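Genome polyprotein (Chicken sicinivirus JSY, PDB 6QWT) is the polyprotein whose C-terminal piece, the 3D polymerase described here, probably copies the viral RNA genome as an RNA-dependent RNA polymerase. Local coordinates at residues A182-A185 / G186-F190; Y271-S274 / I275-K279. All coordinates share one frame; numbering follows the deposited sequence.

Interaction 1 of 2, residues A182-A185 / G186-F190; sequences AIIA and GRMLF
Ala182 O is gripped by two groups: Gly186 N reaches it at 3.0 Å from the next turn of the same helix, and the phenol OH of Tyr271, from helix 267-276, is probably hydrogen-bonded to it as well. Residues 182-189 belong to the α-helix 180-189 of the viral polymerase, and the contact is the i to i+4 ladder of its last two turns. Gly186 N stands 36° out of the carbonyl plane of Ala182, well away from a lone pair. The next rung is straighter, with Arg187 N 2.8 Å from Ile183 O and an N-H...O angle of 160°. Met188 N bonds to Ile184 O, and Leu189 N to Ala185 O; this last carbonyl also takes a weak bond from Met188 N, which thus divides its hydrogen between two acceptors.

On the partly exposed flank Ile183 and Arg187 run side by side, pointing the same way, and Ile183 CG2 touches Arg187 CD at 3.9 Å. Because CG of Arg187 lies anti to its own carbonyl carbon (chi1 -62°), the start of the chain leans back over the previous turn, with CG 3.2 Å from Ile183 O. The chain then bends at chi3 and carries the guanidinium away: NH2 is hydrogen-bonded to Asp102 O, and NH1 more weakly to Ala94 O.

The buried flank is apolar. Ile184 and Met188 touch both helices 91-96 and 136-147, Ala185 touches Leu146 of the latter, and Leu189 reaches Leu146 and Tyr271. Phe190, at the N-cap of helix 191-198, bonds through its N to Gly186 O. Met188 CG lies 3.2 Å from Ile184 O, and Met188 SD comes 4.4 Å from Ile184 CG2.

Interaction 2 of 2, residues Y271-S274 / I275-K279; sequences YVQS and IYLSK
The Tyr276 ring folds back over the preceding turn and packs closely on the backbone of Gln273, whose CA sits over one ring face, 3.8 Å from the centroid, in a CH-pi contact. Tyr276 CG lies between its own backbone N and carbonyl carbon (chi1 65°), which swings the ring toward the N-terminal side; Val272 CG1 meets the ring at CD1, 4.0 Å away. The tight core is polar too. Val272 O takes two N-H groups: Tyr276 N comes in nearly along the C=O axis, whereas Ile275 N, at 2.9 Å, stands 67° out of the carbonyl plane. This is where helix 267-276 unwinds into strand 277-282, the middle strand of the mixed five-stranded sheet, within the catalytic range of the polymerase. Leu277 N bonds to Gln273 O at 2.8 Å before the chain straightens. On the buried side Ser274 OG donates to Tyr271 O at 2.7 Å and also bonds Tyr151 OH, while Ile275 CD1 approaches Tyr271 CE2 obliquely. One water, 3.1 Å from Ser274 O, accepts from Lys279 N across the helix-to-strand turn. The partly exposed side, with Gln273 and Leu277, is looser: beyond the close CA, the Gln273 chain extends past the Tyr276 hydroxyl, CG and OH 3.9 Å apart, with amide and ring planes turned 50° from each other.

Interactions 1 and 2 follow one another along the chain, yet their helix segments meet in space, with centres about 13 Å apart. Tyr271 of interaction 2 is the main bridge: its OH lies 2.7 Å from Ala182 O and 3.6 Å from Gly186 CA, where the glycine presents no side chain. Phe190, the last residue of interaction 1, packs against the same helix, CE2 at 3.4 Å from Tyr271 CD2 and CZ at 3.8 Å from Val272 CG2. These contacts join helix 180-189 to helix 267-276, which leads into strand 277-282; residues 271-279 lie in the RdRp catalytic region of the sequence.

Interaction 1 of 2, residues A182-A185 / G186-F190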
loop_
_atom_site.group_PDB
_atom_site.type_symbol
_atom_site.label_atom_id
_atom_site.label_comp_id
_atom_site.label_asym_id
_atom_site.label_seq_id
_atom_site.Cartn_x
_atom_site.Cartn_y
_atom_site.Cartn_z
ATOM N N ALA A 182 -14.615 -12.510 0.145
ATOM C CA ALA A 182 -13.288 -12.831 -0.369
ATOM C C ALA A 182 -12.195 -12.380 0.591
ATOM O O ALA A 182 -11.129 -13.004 0.657
ATOM C CB ALA A 182 -13.080 -12.191 -1.740
ATOM N N ILE A 183 -12.440 -11.306 1.342
ATOM C CA ILE A 183 -11.440 -10.820 2.284
ATOM C C ILE A 183 -11.316 -11.768 3.469
ATOM O O ILE A 183 -10.205 -12.094 3.907
ATOM C CB ILE A 183 -11.787 -9.387 2.725
ATOM C CG1 ILE A 183 -11.273 -8.384 1.691
ATOM C CG2 ILE A 183 -11.209 -9.083 4.100
ATOM C CD1 ILE A 183 -12.094 -7.127 1.608
ATOM N N ILE A 184 -12.446 -12.244 3.994
ATOM C CA ILE A 184 -12.410 -13.150 5.137
ATOM C C ILE A 184 -11.794 -14.489 4.745
ATOM O O ILE A 184 -11.008 -15.070 5.504
ATOM C CB ILE A 184 -13.823 -13.313 5.726
ATOM C CG1 ILE A 184 -14.301 -11.981 6.311
ATOM C CG2 ILE A 184 -13.835 -14.384 6.799
ATOM C CD1 ILE A 184 -15.748 -11.991 6.746
ATOM N N ALA A 185 -12.129 -14.998 3.555
ATOM C CA ALA A 185 -11.491 -16.220 3.075
ATOM C C ALA A 185 -9.988 -16.028 2.914
ATOM O O ALA A 185 -9.201 -16.925 3.237
ATOM C CB ALA A 185 -12.120 -16.662 1.755
ATOM N N GLY A 186 -9.572 -14.860 2.422
ATOM C CA GLY A 186 -8.150 -14.594 2.274
ATOM C C GLY A 186 -7.438 -14.469 3.607
ATOM O O GLY A 186 -6.308 -14.940 3.764
ATOM N N ARG A 187 -8.083 -13.828 4.584
ATOM C CA ARG A 187 -7.512 -13.757 5.922
ATOM C C ARG A 187 -7.497 -15.117 6.605
ATOM O O ARG A 187 -6.721 -15.319 7.543
ATOM C CB ARG A 187 -8.283 -12.750 6.780
ATOM C CG ARG A 187 -8.226 -11.325 6.263
ATOM C CD ARG A 187 -9.080 -10.393 7.107
ATOM N NE ARG A 187 -8.257 -9.420 7.819
ATOM C CZ ARG A 187 -8.153 -9.353 9.141
ATOM N NH1 ARG A 187 -8.825 -10.201 9.909
ATOM N NH2 ARG A 187 -7.374 -8.437 9.699
ATOM N N MET A 188 -8.338 -16.050 6.165
ATOM C CA MET A 188 -8.252 -17.403 6.700
ATOM C C MET A 188 -7.046 -18.134 6.123
ATOM O O MET A 188 -6.211 -18.657 6.869
ATOM C CB MET A 188 -9.546 -18.167 6.413
ATOM C CG MET A 188 -10.730 -17.713 7.255
ATOM S SD MET A 188 -12.286 -18.459 6.729
ATOM C CE MET A 188 -12.036 -20.163 7.230
ATOM N N LEU A 189 -6.925 -18.150 4.791
ATOM C CA LEU A 189 -5.865 -18.914 4.138
ATOM C C LEU A 189 -4.485 -18.349 4.452
ATOM O O LEU A 189 -3.544 -19.107 4.717
ATOM C CB LEU A 189 -6.086 -18.931 2.625
ATOM C CG LEU A 189 -7.350 -19.611 2.105
ATOM C CD1 LEU A 189 -7.507 -19.353 0.613
ATOM C CD2 LEU A 189 -7.300 -21.100 2.394
ATOM N N PHE A 190 -4.344 -17.024 4.419
ATOM C CA PHE A 190 -3.047 -16.370 4.552
ATOM C C PHE A 190 -2.872 -15.654 5.886
ATOM O O PHE A 190 -1.874 -14.947 6.068
ATOM C CB PHE A 190 -2.844 -15.383 3.399
ATOM C CG PHE A 190 -2.949 -16.010 2.040
ATOM C CD1 PHE A 190 -1.865 -16.673 1.483
ATOM C CD2 PHE A 190 -4.132 -15.943 1.320
ATOM C CE1 PHE A 190 -1.957 -17.257 0.230
ATOM C CE2 PHE A 190 -4.230 -16.523 0.067
ATOM C CZ PHE A 190 -3.143 -17.181 -0.479
#

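Interaction 2 of 2, residues Y271-S274 / I275-K279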
loop_
_atom_site.group_PDB
_atom_site.type_symbol
_atom_site.label_atom_id
_atom_site.label_comp_id
_atom_site.label_asym_id
_atom_site.label_seq_id
_atom_site.Cartn_x
_atom_site.Cartn_y
_atom_site.Cartn_z
ATOM N N TYR A 271 -6.498 -19.296 -4.756
ATOM C CA TYR A 271 -6.759 -17.935 -4.299
ATOM C C TYR A 271 -5.769 -16.951 -4.909
ATOM O O TYR A 271 -6.142 -15.828 -5.267
ATOM C CB TYR A 271 -6.717 -17.852 -2.775
ATOM C CG TYR A 271 -7.296 -16.555 -2.247
ATOM C CD1 TYR A 271 -8.627 -16.476 -1.852
ATOM C CD2 TYR A 271 -6.520 -15.404 -2.166
ATOM C CE1 TYR A 271 -9.163 -15.287 -1.378
ATOM C CE2 TYR A 271 -7.045 -14.215 -1.698
ATOM C CZ TYR A 271 -8.367 -14.161 -1.303
ATOM O OH TYR A 271 -8.894 -12.976 -0.831
ATOM N N VAL A 272 -4.501 -17.349 -5.031
ATOM C CA VAL A 272 -3.526 -16.475 -5.673
ATOM C C VAL A 272 -3.874 -16.274 -7.142
ATOM O O VAL A 272 -3.656 -15.191 -7.699
ATOM C CB VAL A 272 -2.103 -17.037 -5.482
ATOM C CG1 VAL A 272 -1.080 -16.200 -6.237
ATOM C CG2 VAL A 272 -1.761 -17.086 -4.000
ATOM N N GLN A 273 -4.452 -17.292 -7.788
ATOM C CA GLN A 273 -4.901 -17.116 -9.164
ATOM C C GLN A 273 -5.993 -16.057 -9.255
ATOM O O GLN A 273 -6.026 -15.269 -10.209
ATOM C CB GLN A 273 -5.391 -18.442 -9.747
ATOM C CG GLN A 273 -5.794 -18.323 -11.214
ATOM C CD GLN A 273 -6.164 -19.650 -11.845
ATOM O OE1 GLN A 273 -6.857 -20.468 -11.242
ATOM N NE2 GLN A 273 -5.703 -19.865 -13.072
ATOM N N SER A 274 -6.890 -16.012 -8.267
ATOM C CA SER A 274 -7.915 -14.974 -8.243
ATOM C C SER A 274 -7.334 -13.584 -8.022
ATOM O O SER A 274 -8.076 -12.599 -8.106
ATOM C CB SER A 274 -8.961 -15.282 -7.162
ATOM O OG SER A 274 -8.547 -14.816 -5.889
ATOM N N ILE A 275 -6.039 -13.484 -7.744
ATOM C CA ILE A 275 -5.366 -12.205 -7.593
ATOM C C ILE A 275 -4.715 -11.752 -8.894
ATOM O O ILE A 275 -4.855 -10.592 -9.282
ATOM C CB ILE A 275 -4.335 -12.284 -6.447
ATOM C CG1 ILE A 275 -5.043 -12.194 -5.096
ATOM C CG2 ILE A 275 -3.297 -11.180 -6.569
ATOM C CD1 ILE A 275 -4.171 -12.581 -3.933
ATOM N N TYR A 276 -4.009 -12.648 -9.593
ATOM C CA TYR A 276 -3.356 -12.253 -10.838
ATOM C C TYR A 276 -4.215 -12.493 -12.074
ATOM O O TYR A 276 -3.871 -11.996 -13.151
ATOM C CB TYR A 276 -1.996 -12.959 -10.994
ATOM C CG TYR A 276 -2.011 -14.472 -11.142
ATOM C CD1 TYR A 276 -1.609 -15.287 -10.092
ATOM C CD2 TYR A 276 -2.374 -15.081 -12.342
ATOM C CE1 TYR A 276 -1.593 -16.664 -10.217
ATOM C CE2 TYR A 276 -2.366 -16.461 -12.475
ATOM C CZ TYR A 276 -1.973 -17.246 -11.405
ATOM O OH TYR A 276 -1.954 -18.618 -11.512
ATOM N N LEU A 277 -5.317 -13.238 -11.951
ATOM C CA LEU A 277 -6.326 -13.378 -13.007
ATOM C C LEU A 277 -7.654 -12.972 -12.372
ATOM O O LEU A 277 -8.491 -13.817 -12.045
ATOM C CB LEU A 277 -6.364 -14.804 -13.570
ATOM C CG LEU A 277 -7.187 -15.015 -14.844
ATOM C CD1 LEU A 277 -6.691 -14.108 -15.960
ATOM C CD2 LEU A 277 -7.143 -16.473 -15.279
ATOM N N SER A 278 -7.842 -11.667 -12.201
ATOM C CA SER A 278 -8.880 -11.122 -11.341
ATOM C C SER A 278 -10.027 -10.536 -12.155
ATOM O O SER A 278 -9.840 -10.069 -13.281
ATOM C CB SER A 278 -8.298 -10.040 -10.427
ATOM O OG SER A 278 -7.702 -9.010 -11.199
ATOM N N LYS A 279 -11.218 -10.551 -11.560
ATOM C CA LYS A 279 -12.411 -9.969 -12.159
ATOM C C LYS A 279 -12.676 -8.598 -11.552
ATOM O O LYS A 279 -12.562 -8.412 -10.337
ATOM C CB LYS A 279 -13.628 -10.874 -11.951
ATOM C CG LYS A 279 -13.494 -12.234 -12.609
ATOM C CD LYS A 279 -14.378 -13.270 -11.944
ATOM C CE LYS A 279 -15.833 -13.025 -12.261
ATOM N NZ LYS A 279 -16.725 -14.051 -11.656
HETATM O O HOH W 1 -11.003 -11.913 -8.727
#